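Local structure of Glucanase/chitosanase (Paenibacillus fukuinensis, 4ZY9) at residues L65-S73 with M117-P125. The protein is a chitosan-binding CBM32 module, one part of a larger chitosanase/glucanase that probably hydrolyses glycosidic bonds in chitosan and glucan. The protein carries 1 engineered substitution. Numbering follows the deposited sequence.
Sequences LNWEAAYAS and MHGTVRGTP. Engineered in segment 117-125: M117 (natural residue Val).
L65 and W67 meet M117 between the two sheets of the CBM32 beta-sandwich. Strand 57-67 belongs to one sheet and strand 114-122 to the other. M117 is an engineered methionine, valine in the natural sequence, present here as selenomethionine. Its CG lies anti to the backbone N (chi1 -170°), and bends at chi2 and chi3 carry SE to the edge of the W67 ring. M117 CG meets L65 CD1 at 3.9 Å. M117 SE lies 3.8 Å from W67 CH2, a Met-aromatic contact. Y71 CB and A72 N cover one face of that indole, and W67 NE1 is hydrogen-bonded to D103 OD2. L65, W67 and M117 are all buried, and they touch at van der Waals distance.

Toward the loops the contact changes character. A72 and R122 form an antiparallel non-hydrogen-bonded pair with diverging side chains. Next to it, G123 N gives Y71 O a nearly straight hydrogen bond of 2.8 Å. S73 N reaches V121 O only through a weak, bent one. The Y71 ring lies over G123, whose CA sits 4.0 Å from the ring centroid in a CH-pi contact. With an alanine at Y71 the CH-pi contact would be gone, and G123 CA would probably lose its cover on that side.

The outer side is wetter. V121 is exposed, and its CG1 touches S73 OG, which also binds a water. R122 CB points away from the other segment, and R122 NE makes a salt bridge with D46 OD1. T124 OG1 takes a hydrogen bond from Y126 N, while T124 CG2 lies 3.3 Å from A69 O. A second water joins the two loops: it donates to Y71 O at 2.9 Å and accepts from T124 OG1 at 2.7 Å.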
# COMPACT_ATOMS: atom_id res chain seq x y z
N LEU A 65 -2.66 6.60 -2.41
CA LEU A 65 -1.73 5.88 -3.31
C LEU A 65 -1.33 6.73 -4.48
O LEU A 65 -2.26 7.30 -5.18
CB LEU A 65 -2.32 4.63 -3.79
CG LEU A 65 -2.85 3.65 -2.71
CD1 LEU A 65 -3.51 2.45 -3.33
CD2 LEU A 65 -1.72 3.15 -1.81
N ASN A 66 -0.06 6.88 -4.77
CA ASN A 66 0.41 7.51 -5.98
C ASN A 66 1.06 6.47 -6.84
O ASN A 66 2.20 6.04 -6.58
CB ASN A 66 1.37 8.62 -5.64
CG ASN A 66 1.96 9.30 -6.89
OD1 ASN A 66 1.57 9.05 -7.96
ND2 ASN A 66 2.83 10.30 -6.62
N TRP A 67 0.30 5.94 -7.78
CA TRP A 67 0.76 4.89 -8.66
C TRP A 67 1.73 5.26 -9.69
O TRP A 67 1.58 6.35 -10.30
CB TRP A 67 -0.45 4.27 -9.34
CG TRP A 67 -1.45 3.54 -8.47
CD1 TRP A 67 -2.62 3.96 -8.06
CD2 TRP A 67 -1.32 2.18 -8.00
NE1 TRP A 67 -3.24 3.02 -7.31
CE2 TRP A 67 -2.42 1.93 -7.23
CE3 TRP A 67 -0.32 1.17 -8.04
CZ2 TRP A 67 -2.65 0.65 -6.65
CZ3 TRP A 67 -0.56 -0.03 -7.50
CH2 TRP A 67 -1.67 -0.28 -6.76
N GLU A 68 2.69 4.40 -10.00
CA GLU A 68 3.40 4.49 -11.22
C GLU A 68 2.50 3.90 -12.36
O GLU A 68 1.43 3.45 -12.12
CB GLU A 68 4.76 3.81 -11.01
CG GLU A 68 5.83 3.92 -12.17
CD GLU A 68 5.85 2.76 -13.11
OE1 GLU A 68 5.24 1.70 -12.90
OE2 GLU A 68 6.51 2.94 -14.18
N ALA A 69 3.04 3.92 -13.59
CA ALA A 69 2.26 3.43 -14.72
C ALA A 69 1.71 2.06 -14.42
O ALA A 69 0.67 1.67 -14.93
CB ALA A 69 3.11 3.40 -15.98
N ALA A 70 2.46 1.22 -13.72
CA ALA A 70 2.07 -0.17 -13.46
C ALA A 70 1.10 -0.22 -12.29
O ALA A 70 1.51 -0.58 -11.10
CB ALA A 70 3.32 -1.00 -13.27
N TYR A 71 -0.13 0.22 -12.52
CA TYR A 71 -1.11 0.30 -11.46
C TYR A 71 -1.97 -0.98 -11.30
O TYR A 71 -2.00 -1.83 -12.22
CB TYR A 71 -2.01 1.54 -11.68
CG TYR A 71 -2.94 1.42 -12.91
CD1 TYR A 71 -2.49 1.85 -14.14
CD2 TYR A 71 -4.18 0.88 -12.84
CE1 TYR A 71 -3.29 1.73 -15.27
CE2 TYR A 71 -4.97 0.75 -13.97
CZ TYR A 71 -4.51 1.21 -15.15
OH TYR A 71 -5.36 1.14 -16.27
N ALA A 72 -2.70 -1.08 -10.18
CA ALA A 72 -3.63 -2.19 -9.99
C ALA A 72 -5.01 -1.73 -10.37
O ALA A 72 -5.45 -0.67 -9.93
CB ALA A 72 -3.70 -2.59 -8.56
N SER A 73 -5.70 -2.47 -11.24
CA SER A 73 -7.09 -2.23 -11.50
C SER A 73 -8.00 -2.96 -10.54
O SER A 73 -9.12 -2.47 -10.34
CB SER A 73 -7.44 -2.55 -12.95
OG SER A 73 -7.27 -3.91 -13.25
N MSE A 117 -1.99 -2.66 0.89
CA MSE A 117 -2.59 -2.63 -0.48
C MSE A 117 -2.38 -4.00 -1.06
O MSE A 117 -1.21 -4.46 -1.16
CB MSE A 117 -1.88 -1.61 -1.32
CG MSE A 117 -2.55 -1.31 -2.67
SE MSE A 117 -2.45 -2.81 -4.01
CE MSE A 117 -0.53 -3.00 -4.17
N HIS A 118 -3.43 -4.77 -1.28
CA HIS A 118 -3.38 -6.10 -1.86
C HIS A 118 -3.98 -6.06 -3.25
O HIS A 118 -5.14 -5.72 -3.40
CB HIS A 118 -4.12 -7.12 -0.95
CG HIS A 118 -3.97 -8.51 -1.37
ND1 HIS A 118 -4.73 -9.06 -2.34
CD2 HIS A 118 -3.06 -9.43 -1.02
CE1 HIS A 118 -4.32 -10.31 -2.57
NE2 HIS A 118 -3.30 -10.54 -1.78
N GLY A 119 -3.22 -6.36 -4.23
CA GLY A 119 -3.61 -6.22 -5.58
C GLY A 119 -3.77 -7.52 -6.28
O GLY A 119 -2.89 -8.43 -6.19
N THR A 120 -4.83 -7.71 -7.07
CA THR A 120 -5.12 -8.94 -7.77
C THR A 120 -5.19 -8.86 -9.26
O THR A 120 -5.05 -9.93 -9.94
CB THR A 120 -6.39 -9.65 -7.21
OG1 THR A 120 -7.46 -8.76 -7.45
CG2 THR A 120 -6.28 -10.01 -5.75
N VAL A 121 -5.43 -7.71 -9.85
CA VAL A 121 -5.47 -7.53 -11.29
C VAL A 121 -4.64 -6.26 -11.62
O VAL A 121 -4.87 -5.19 -11.01
CB VAL A 121 -6.87 -7.39 -11.93
CG1 VAL A 121 -6.79 -7.27 -13.44
CG2 VAL A 121 -7.79 -8.59 -11.51
N ARG A 122 -3.72 -6.38 -12.55
CA ARG A 122 -2.96 -5.32 -13.04
C ARG A 122 -3.58 -4.59 -14.22
O ARG A 122 -4.24 -5.18 -15.08
CB ARG A 122 -1.59 -5.82 -13.53
CG ARG A 122 -0.68 -6.28 -12.38
CD ARG A 122 0.52 -7.13 -12.89
NE ARG A 122 0.05 -8.49 -13.22
CZ ARG A 122 0.34 -9.16 -14.33
NH1 ARG A 122 1.18 -8.68 -15.22
NH2 ARG A 122 -0.26 -10.35 -14.47
N GLY A 123 -3.33 -3.29 -14.26
CA GLY A 123 -3.74 -2.47 -15.39
C GLY A 123 -2.81 -2.56 -16.57
O GLY A 123 -3.19 -1.94 -17.70
N THR A 124 -1.64 -3.13 -16.41
CA THR A 124 -0.62 -3.27 -17.45
C THR A 124 -0.14 -4.71 -17.42
O THR A 124 -0.39 -5.45 -16.54
CB THR A 124 0.57 -2.33 -17.21
OG1 THR A 124 1.39 -2.86 -16.16
CG2 THR A 124 0.12 -0.87 -16.93
N PRO A 125 0.75 -5.08 -18.40
CA PRO A 125 1.35 -6.43 -18.36
C PRO A 125 2.55 -6.55 -17.53
O PRO A 125 3.30 -7.56 -17.58
CB PRO A 125 1.67 -6.75 -19.81
CG PRO A 125 1.65 -5.45 -20.49
CD PRO A 125 1.04 -4.40 -19.66
O HOH W 1 0.18 -2.91 -13.73
O HOH W 2 -7.23 -3.95 -16.01